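Local structure of putative TetR-family transcriptional regulator (Streptomyces coelicolor, 2HXO) at residues A95-D100 / D214-L219; T68-V72 / T123-I128; V187-E192 / A206-R210. The protein probably binds operator DNA through an N-terminal helix-turn-helix domain and regulates transcription, as other TetR-family proteins do. One frame throughout, in Å; residues are numbered along the deposited sequence.

Contact 1: A95-D100 / D214-L219; sequences ALGLWD and DREQFL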
loop_
_atom_site.group_PDB
_atom_site.type_symbol
_atom_site.label_atom_id
_atom_site.label_comp_id
_atom_site.label_asym_id
_atom_site.label_seq_id
_atom_site.Cartn_x
_atom_site.Cartn_y
_atom_site.Cartn_z
ATOM N N ALA A 95 -10.759 2.107 -9.588
ATOM C CA ALA A 95 -9.432 2.459 -9.081
ATOM C C ALA A 95 -9.179 3.977 -9.071
ATOM O O ALA A 95 -8.625 4.514 -8.107
ATOM C CB ALA A 95 -8.358 1.742 -9.908
ATOM N N LEU A 96 -9.573 4.672 -10.137
ATOM C CA LEU A 96 -9.389 6.126 -10.183
ATOM C C LEU A 96 -10.270 6.798 -9.141
ATOM O O LEU A 96 -9.875 7.792 -8.536
ATOM C CB LEU A 96 -9.727 6.681 -11.564
ATOM C CG LEU A 96 -8.702 6.317 -12.634
ATOM C CD1 LEU A 96 -9.153 6.875 -13.979
ATOM C CD2 LEU A 96 -7.332 6.863 -12.233
ATOM N N GLY A 97 -11.470 6.258 -8.940
ATOM C CA GLY A 97 -12.359 6.808 -7.933
ATOM C C GLY A 97 -11.632 6.729 -6.600
ATOM O O GLY A 97 -11.614 7.696 -5.844
ATOM N N LEU A 98 -11.012 5.585 -6.309
ATOM C CA LEU A 98 -10.289 5.437 -5.051
ATOM C C LEU A 98 -9.058 6.343 -5.012
ATOM O O LEU A 98 -8.788 6.993 -4.009
ATOM C CB LEU A 98 -9.882 3.972 -4.835
ATOM C CG LEU A 98 -11.041 3.026 -4.490
ATOM C CD1 LEU A 98 -10.533 1.605 -4.373
ATOM C CD2 LEU A 98 -11.701 3.477 -3.179
ATOM N N TRP A 99 -8.307 6.380 -6.109
ATOM C CA TRP A 99 -7.114 7.213 -6.188
ATOM C C TRP A 99 -7.443 8.691 -5.956
ATOM O O TRP A 99 -6.792 9.362 -5.151
ATOM C CB TRP A 99 -6.445 7.041 -7.555
ATOM C CG TRP A 99 -5.374 8.068 -7.840
ATOM C CD1 TRP A 99 -5.558 9.347 -8.311
ATOM C CD2 TRP A 99 -3.955 7.890 -7.720
ATOM N NE1 TRP A 99 -4.341 9.963 -8.499
ATOM C CE2 TRP A 99 -3.343 9.092 -8.144
ATOM C CE3 TRP A 99 -3.145 6.830 -7.300
ATOM C CZ2 TRP A 99 -1.955 9.259 -8.163
ATOM C CZ3 TRP A 99 -1.763 6.997 -7.318
ATOM C CH2 TRP A 99 -1.184 8.201 -7.749
ATOM N N ASP A 100 -8.449 9.198 -6.664
ATOM C CA ASP A 100 -8.844 10.591 -6.517
ATOM C C ASP A 100 -9.402 10.882 -5.125
ATOM O O ASP A 100 -9.174 11.963 -4.566
ATOM C CB ASP A 100 -9.877 10.976 -7.583
ATOM C CG ASP A 100 -9.286 10.999 -8.988
ATOM O OD1 ASP A 100 -8.046 11.145 -9.114
ATOM O OD2 ASP A 100 -10.056 10.880 -9.967
ATOM N N ASP A 214 2.201 10.540 -11.639
ATOM C CA ASP A 214 1.756 9.496 -10.728
ATOM C C ASP A 214 0.450 8.851 -11.193
ATOM O O ASP A 214 0.336 7.629 -11.235
ATOM C CB ASP A 214 1.570 10.075 -9.323
ATOM C CG ASP A 214 2.840 10.697 -8.773
ATOM O OD1 ASP A 214 3.797 9.943 -8.484
ATOM O OD2 ASP A 214 2.883 11.941 -8.634
ATOM N N ARG A 215 -0.525 9.684 -11.545
ATOM C CA ARG A 215 -1.834 9.220 -11.988
ATOM C C ARG A 215 -1.740 8.253 -13.166
ATOM O O ARG A 215 -2.400 7.209 -13.181
ATOM C CB ARG A 215 -2.711 10.425 -12.352
ATOM C CG ARG A 215 -4.207 10.135 -12.566
ATOM C CD ARG A 215 -5.002 11.427 -12.364
ATOM N NE ARG A 215 -6.424 11.222 -12.097
ATOM C CZ ARG A 215 -7.312 10.825 -13.007
ATOM N NH1 ARG A 215 -6.924 10.586 -14.254
ATOM N NH2 ARG A 215 -8.590 10.676 -12.668
ATOM N N GLU A 216 -0.924 8.597 -14.156
ATOM C CA GLU A 216 -0.759 7.730 -15.314
ATOM C C GLU A 216 -0.044 6.447 -14.912
ATOM O O GLU A 216 -0.331 5.368 -15.436
ATOM C CB GLU A 216 0.021 8.451 -16.411
ATOM C CG GLU A 216 -0.792 9.555 -17.087
ATOM C CD GLU A 216 -2.179 9.081 -17.514
ATOM O OE1 GLU A 216 -2.269 8.238 -18.438
ATOM O OE2 GLU A 216 -3.183 9.546 -16.915
ATOM N N GLN A 217 0.898 6.565 -13.988
ATOM C CA GLN A 217 1.622 5.403 -13.512
ATOM C C GLN A 217 0.580 4.459 -12.907
ATOM O O GLN A 217 0.541 3.265 -13.212
ATOM C CB GLN A 217 2.632 5.814 -12.437
ATOM C CG GLN A 217 3.333 4.632 -11.782
ATOM C CD GLN A 217 4.068 3.794 -12.801
ATOM O OE1 GLN A 217 4.899 4.316 -13.542
ATOM N NE2 GLN A 217 3.762 2.488 -12.855
ATOM N N PHE A 218 -0.263 5.026 -12.051
ATOM C CA PHE A 218 -1.323 4.301 -11.384
ATOM C C PHE A 218 -2.155 3.485 -12.366
ATOM O O PHE A 218 -2.311 2.273 -12.196
ATOM C CB PHE A 218 -2.221 5.286 -10.640
ATOM C CG PHE A 218 -3.314 4.623 -9.840
ATOM C CD1 PHE A 218 -2.999 3.752 -8.797
ATOM C CD2 PHE A 218 -4.656 4.854 -10.140
ATOM C CE1 PHE A 218 -3.999 3.118 -8.063
ATOM C CE2 PHE A 218 -5.664 4.223 -9.412
ATOM C CZ PHE A 218 -5.328 3.348 -8.364
ATOM N N LEU A 219 -2.673 4.145 -13.400
ATOM C CA LEU A 219 -3.488 3.486 -14.421
ATOM C C LEU A 219 -2.734 2.439 -15.231
ATOM O O LEU A 219 -3.325 1.452 -15.666
ATOM C CB LEU A 219 -4.086 4.513 -15.382
ATOM C CG LEU A 219 -5.215 5.388 -14.836
ATOM C CD1 LEU A 219 -5.714 6.322 -15.937
ATOM C CD2 LEU A 219 -6.352 4.498 -14.329
#

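Contact 2: T68-V72 / T123-I128; sequences TDAVV and TVAPRI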
loop_
_atom_site.group_PDB
_atom_site.type_symbol
_atom_site.label_atom_id
_atom_site.label_comp_id
_atom_site.label_asym_id
_atom_site.label_seq_id
_atom_site.Cartn_x
_atom_site.Cartn_y
_atom_site.Cartn_z
ATOM N N THR A 68 -15.514 6.985 5.846
ATOM C CA THR A 68 -14.732 6.337 4.810
ATOM C C THR A 68 -15.673 5.791 3.724
ATOM O O THR A 68 -15.452 6.003 2.532
ATOM C CB THR A 68 -13.914 5.187 5.414
ATOM O OG1 THR A 68 -13.010 5.729 6.381
ATOM C CG2 THR A 68 -13.127 4.442 4.329
ATOM N N ASP A 69 -16.735 5.119 4.161
ATOM C CA ASP A 69 -17.726 4.521 3.270
ATOM C C ASP A 69 -18.427 5.564 2.403
ATOM O O ASP A 69 -18.599 5.370 1.199
ATOM C CB ASP A 69 -18.762 3.758 4.104
ATOM C CG ASP A 69 -19.778 2.999 3.257
ATOM O OD1 ASP A 69 -19.522 1.826 2.920
ATOM O OD2 ASP A 69 -20.839 3.569 2.930
ATOM N N ALA A 70 -18.833 6.671 3.014
ATOM C CA ALA A 70 -19.531 7.723 2.282
ATOM C C ALA A 70 -18.654 8.321 1.183
ATOM O O ALA A 70 -19.097 8.518 0.052
ATOM C CB ALA A 70 -19.981 8.815 3.245
ATOM N N VAL A 71 -17.410 8.617 1.525
ATOM C CA VAL A 71 -16.473 9.188 0.572
ATOM C C VAL A 71 -16.167 8.221 -0.577
ATOM O O VAL A 71 -16.137 8.615 -1.738
ATOM C CB VAL A 71 -15.158 9.584 1.285
ATOM C CG1 VAL A 71 -13.994 9.574 0.303
ATOM C CG2 VAL A 71 -15.318 10.967 1.904
ATOM N N VAL A 72 -15.942 6.956 -0.240
ATOM C CA VAL A 72 -15.633 5.941 -1.237
ATOM C C VAL A 72 -16.809 5.725 -2.192
ATOM O O VAL A 72 -16.637 5.733 -3.415
ATOM C CB VAL A 72 -15.247 4.613 -0.547
ATOM C CG1 VAL A 72 -15.166 3.487 -1.560
ATOM C CG2 VAL A 72 -13.907 4.780 0.163
ATOM N N THR A 123 -18.211 -1.997 5.988
ATOM C CA THR A 123 -19.011 -2.011 4.778
ATOM C C THR A 123 -18.267 -1.561 3.528
ATOM O O THR A 123 -18.719 -1.818 2.420
ATOM C CB THR A 123 -20.231 -1.112 4.931
ATOM O OG1 THR A 123 -19.798 0.250 5.003
ATOM C CG2 THR A 123 -20.993 -1.468 6.201
ATOM N N VAL A 124 -17.134 -0.889 3.692
ATOM C CA VAL A 124 -16.420 -0.413 2.524
ATOM C C VAL A 124 -15.716 -1.541 1.777
ATOM O O VAL A 124 -15.774 -1.607 0.550
ATOM C CB VAL A 124 -15.390 0.685 2.885
ATOM C CG1 VAL A 124 -14.229 0.088 3.613
ATOM C CG2 VAL A 124 -14.897 1.376 1.612
ATOM N N ALA A 125 -15.074 -2.439 2.519
ATOM C CA ALA A 125 -14.352 -3.544 1.911
ATOM C C ALA A 125 -15.228 -4.365 0.966
ATOM O O ALA A 125 -14.930 -4.471 -0.226
ATOM C CB ALA A 125 -13.756 -4.435 2.985
ATOM N N PRO A 126 -16.326 -4.953 1.478
ATOM C CA PRO A 126 -17.203 -5.756 0.615
ATOM C C PRO A 126 -17.764 -5.012 -0.597
ATOM O O PRO A 126 -18.006 -5.612 -1.638
ATOM C CB PRO A 126 -18.293 -6.244 1.582
ATOM C CG PRO A 126 -18.295 -5.202 2.654
ATOM C CD PRO A 126 -16.836 -4.931 2.859
ATOM N N ARG A 127 -17.969 -3.710 -0.471
ATOM C CA ARG A 127 -18.487 -2.944 -1.604
ATOM C C ARG A 127 -17.428 -2.762 -2.711
ATOM O O ARG A 127 -17.748 -2.803 -3.897
ATOM C CB ARG A 127 -19.026 -1.598 -1.114
ATOM C CG ARG A 127 -20.341 -1.772 -0.381
ATOM C CD ARG A 127 -20.800 -0.536 0.365
ATOM N NE ARG A 127 -22.176 -0.714 0.816
ATOM C CZ ARG A 127 -22.744 -0.037 1.813
ATOM N NH1 ARG A 127 -22.056 0.879 2.481
ATOM N NH2 ARG A 127 -24.001 -0.298 2.152
ATOM N N ILE A 128 -16.173 -2.580 -2.314
ATOM C CA ILE A 128 -15.088 -2.432 -3.276
ATOM C C ILE A 128 -14.908 -3.789 -3.927
ATOM O O ILE A 128 -14.777 -3.903 -5.138
ATOM C CB ILE A 128 -13.735 -2.071 -2.616
ATOM C CG1 ILE A 128 -13.861 -0.794 -1.801
ATOM C CG2 ILE A 128 -12.676 -1.923 -3.691
ATOM C CD1 ILE A 128 -14.422 0.359 -2.592
#

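Contact 3: V187-E192 / A206-R210; sequences VSTAWE and ADQVR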
loop_
_atom_site.group_PDB
_atom_site.type_symbol
_atom_site.label_atom_id
_atom_site.label_comp_id
_atom_site.label_asym_id
_atom_site.label_seq_id
_atom_site.Cartn_x
_atom_site.Cartn_y
_atom_site.Cartn_z
ATOM N N VAL A 187 14.728 13.796 -6.829
ATOM C CA VAL A 187 15.006 12.367 -6.936
ATOM C C VAL A 187 15.771 12.085 -8.223
ATOM O O VAL A 187 16.790 11.390 -8.218
ATOM C CB VAL A 187 13.697 11.536 -6.969
ATOM C CG1 VAL A 187 14.017 10.078 -7.244
ATOM C CG2 VAL A 187 12.949 11.674 -5.651
ATOM N N SER A 188 15.265 12.630 -9.325
ATOM C CA SER A 188 15.881 12.437 -10.627
ATOM C C SER A 188 17.365 12.789 -10.631
ATOM O O SER A 188 18.196 11.996 -11.081
ATOM C CB SER A 188 15.145 13.268 -11.681
ATOM O OG SER A 188 15.677 13.033 -12.971
ATOM N N THR A 189 17.708 13.973 -10.132
ATOM C CA THR A 189 19.110 14.368 -10.116
ATOM C C THR A 189 19.897 13.545 -9.104
ATOM O O THR A 189 21.004 13.090 -9.396
ATOM C CB THR A 189 19.281 15.884 -9.833
ATOM O OG1 THR A 189 18.395 16.290 -8.788
ATOM C CG2 THR A 189 18.971 16.688 -11.081
ATOM N N ALA A 190 19.321 13.334 -7.922
ATOM C CA ALA A 190 19.991 12.542 -6.892
ATOM C C ALA A 190 20.379 11.166 -7.431
ATOM O O ALA A 190 21.486 10.689 -7.183
ATOM C CB ALA A 190 19.089 12.388 -5.677
ATOM N N TRP A 191 19.461 10.533 -8.163
ATOM C CA TRP A 191 19.713 9.211 -8.739
ATOM C C TRP A 191 20.776 9.279 -9.824
ATOM O O TRP A 191 21.593 8.369 -9.963
ATOM C CB TRP A 191 18.416 8.617 -9.309
ATOM C CG TRP A 191 17.511 8.050 -8.251
ATOM C CD1 TRP A 191 17.610 8.246 -6.902
ATOM C CD2 TRP A 191 16.372 7.199 -8.450
ATOM N NE1 TRP A 191 16.610 7.572 -6.251
ATOM C CE2 TRP A 191 15.834 6.920 -7.171
ATOM C CE3 TRP A 191 15.753 6.645 -9.580
ATOM C CZ2 TRP A 191 14.703 6.108 -6.989
ATOM C CZ3 TRP A 191 14.622 5.834 -9.399
ATOM C CH2 TRP A 191 14.114 5.577 -8.111
ATOM N N GLU A 192 20.759 10.367 -10.588
ATOM C CA GLU A 192 21.735 10.577 -11.654
ATOM C C GLU A 192 23.144 10.710 -11.082
ATOM O O GLU A 192 24.112 10.830 -11.827
ATOM C CB GLU A 192 21.369 11.828 -12.465
ATOM C CG GLU A 192 20.278 11.570 -13.494
ATOM C CD GLU A 192 19.770 12.832 -14.161
ATOM O OE1 GLU A 192 19.050 12.707 -15.176
ATOM O OE2 GLU A 192 20.079 13.943 -13.669
ATOM N N ALA A 206 16.939 7.026 -14.753
ATOM C CA ALA A 206 17.024 8.187 -13.869
ATOM C C ALA A 206 16.233 9.420 -14.309
ATOM O O ALA A 206 15.389 9.921 -13.565
ATOM C CB ALA A 206 18.490 8.569 -13.661
ATOM N N ASP A 207 16.519 9.908 -15.510
ATOM C CA ASP A 207 15.853 11.095 -16.042
ATOM C C ASP A 207 14.335 10.977 -16.131
ATOM O O ASP A 207 13.618 11.965 -15.950
ATOM C CB ASP A 207 16.430 11.434 -17.423
ATOM C CG ASP A 207 16.493 10.226 -18.341
ATOM O OD1 ASP A 207 17.102 10.328 -19.427
ATOM O OD2 ASP A 207 15.933 9.173 -17.979
ATOM N N GLN A 208 13.847 9.772 -16.408
ATOM C CA GLN A 208 12.413 9.540 -16.522
ATOM C C GLN A 208 11.662 9.831 -15.229
ATOM O O GLN A 208 10.439 9.934 -15.234
ATOM C CB GLN A 208 12.143 8.099 -16.961
ATOM C CG GLN A 208 12.573 7.804 -18.382
ATOM C CD GLN A 208 12.422 6.341 -18.749
ATOM O OE1 GLN A 208 11.331 5.767 -18.658
ATOM N NE2 GLN A 208 13.520 5.727 -19.171
ATOM N N VAL A 209 12.388 9.964 -14.122
ATOM C CA VAL A 209 11.749 10.256 -12.841
ATOM C C VAL A 209 11.100 11.633 -12.911
ATOM O O VAL A 209 9.970 11.830 -12.452
ATOM C CB VAL A 209 12.766 10.271 -11.675
ATOM C CG1 VAL A 209 12.054 10.641 -10.383
ATOM C CG2 VAL A 209 13.443 8.915 -11.536
ATOM N N ARG A 210 11.835 12.580 -13.491
ATOM C CA ARG A 210 11.385 13.962 -13.640
ATOM C C ARG A 210 10.229 14.033 -14.628
ATOM O O ARG A 210 10.348 13.569 -15.760
ATOM C CB ARG A 210 12.551 14.824 -14.139
ATOM C CG ARG A 210 12.411 16.328 -13.901
ATOM C CD ARG A 210 13.735 17.031 -14.200
ATOM N NE ARG A 210 14.858 16.343 -13.558
ATOM C CZ ARG A 210 16.140 16.605 -13.793
ATOM N NH1 ARG A 210 16.479 17.550 -14.661
ATOM N NH2 ARG A 210 17.087 15.911 -13.173
#

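Contact 1: A95-D100 / D214-L219
A charged clasp closes the solvent side of this helix pair. Arg215 reaches across in an extended conformation and meets Asp100 along the edge of its guanidinium: NH2 donates to OD2 of Asp100 at 3.1 Å in a well-directed salt-bridge hydrogen bond, while Arg215 NE to Asp100 OD1, at 3.4 Å, adds a weak second bond. The two-pronged geometry keeps the guanidinium roughly in the carboxylate plane and leaves one of its faces to an apolar neighbour, Leu96, whose CD2 lies 4.0 Å from Arg215 CZ. That same methyl also packs against Leu219 CD2 at 3.3 Å, so Leu96 links the salt bridge to the apolar contacts.

Deeper in, Trp99 and Phe218 form an offset stack, with the centroids of the tryptophan six-membered ring and the phenylalanine ring 4.6 Å apart and their planes inclined by 30°. Phe218 CB adds a CH-pi contact over the indole face. Ala95, one turn before Trp99, borders the edge of the Phe218 ring, its O 3.2 Å and its CB 3.7 Å from Phe218 CE2. At the edge of the tryptophan six-membered ring, Trp99 CH2 lies 3.7 Å from Asp214 CB. Helix 146-166 covers the pair, with Ile157 on Ala95 and Ala160 on Phe218.

The helices run broadly antiparallel, at 146° and 11.0 Å between segment axes, a spacing wide enough for two aromatic side chains. The principle is that of the all-helical TetR C-terminal domain, where the last helix packs back onto the bundle.

Contact 2: T68-V72 / T123-I128
Two helical segments that run almost side by side in the same sense, 25° apart in direction with axes 10.4 Å from each other at closest approach, come nearest in backbone terms where Asp69 faces Val124, their CA atoms 5.2 Å apart. This close approach sets the chemistry, because it brings the acidic side chain within reach of two donors. Asp69 OD1 accepts from Thr123 OG1 at 2.6 Å and from Arg127 NH1 at 2.7 Å, the latter a salt bridge made at the edge of the guanidinium. One carboxylate oxygen thus ties together Thr123 and Arg127, four residues apart.

In TetR-family architecture, the helix following the DNA-binding helix-turn-helix carries the chain into the regulatory domain; helix 60-76 appears to occupy that position here, after the predicted helix-turn-helix, and this contact joins it to a helix of the C-terminal domain.

Below the polar layer the side chains turn apolar. Val72, one turn on from Thr68, points CG1 at Val124 CG2 (3.8 Å) and at Ile128 CD1 (3.4 Å), filling the space between the helices. Leu98 of helix 87-104 packs on Val72, while Gln115 of helix 107-118 touches Val124. Pro126 packs against Trp191 of the second subunit, and Arg127, besides its bond to Asp69, makes a weak hydrogen bond through NE to Tyr199 OH of that subunit.

Contact 3: V187-E192 / A206-R210
Ala206, where the chain leaves helix 200-205, fits its methyl against Glu192, with CB 3.5 Å from Glu192 CG, and its carbonyl O accepts a hydrogen bond from Ser188 OG at 3.2 Å. Asp207 follows at the exposed edge, its CB 3.7 Å from Glu192 OE1. Val209 turns inward and is the apolar centre: its CB lies 3.8 Å from Ser188 CB, CG1 3.7 Å from Val187 CG1, and CG2 3.8 Å from Trp191 CE3. Arg210 then folds back over helix 182-191. Its NH2 gives Ser188 OG a weak hydrogen bond at 3.2 Å and faces Glu192 OE2 in a long salt bridge of 3.6 Å, while its NE forms a salt bridge with Asp185.

The contact holds the irregular connector between helices 200-205 and 214-230 against helix 182-191 in the TetR-like C-terminal domain, beside the second subunit, whose Phe129 ring meets Trp191. The chemistry implies attachment by apolar packing of Val209 and Ala206 together with the Ser188-Ala206 bond, Arg210 adding weak or long bonds and keeping Asp185 as its stronger partner.

Contacts 1 and 2, their centres 17 Å apart, touch through Leu98, which lies on helix 87-104 but packs against contact 2 rather than against 214-219: Leu98 CD2 is 3.8 Å from Val72 CG1 and 4.2 Å from Ile128 CD1. Their segments alternate along the chain, so the two pairings cross in sequence. Contact 3, centred 22 Å from contact 1, meets it only through the chain, the 206-210 turn leading shortly into helix 214-230. Contacts 2 and 3 are remote within one subunit, about 27 Å between nearest atoms, yet the dimer brings their counterparts together: Trp191 of one chain packs on Pro126 of the other.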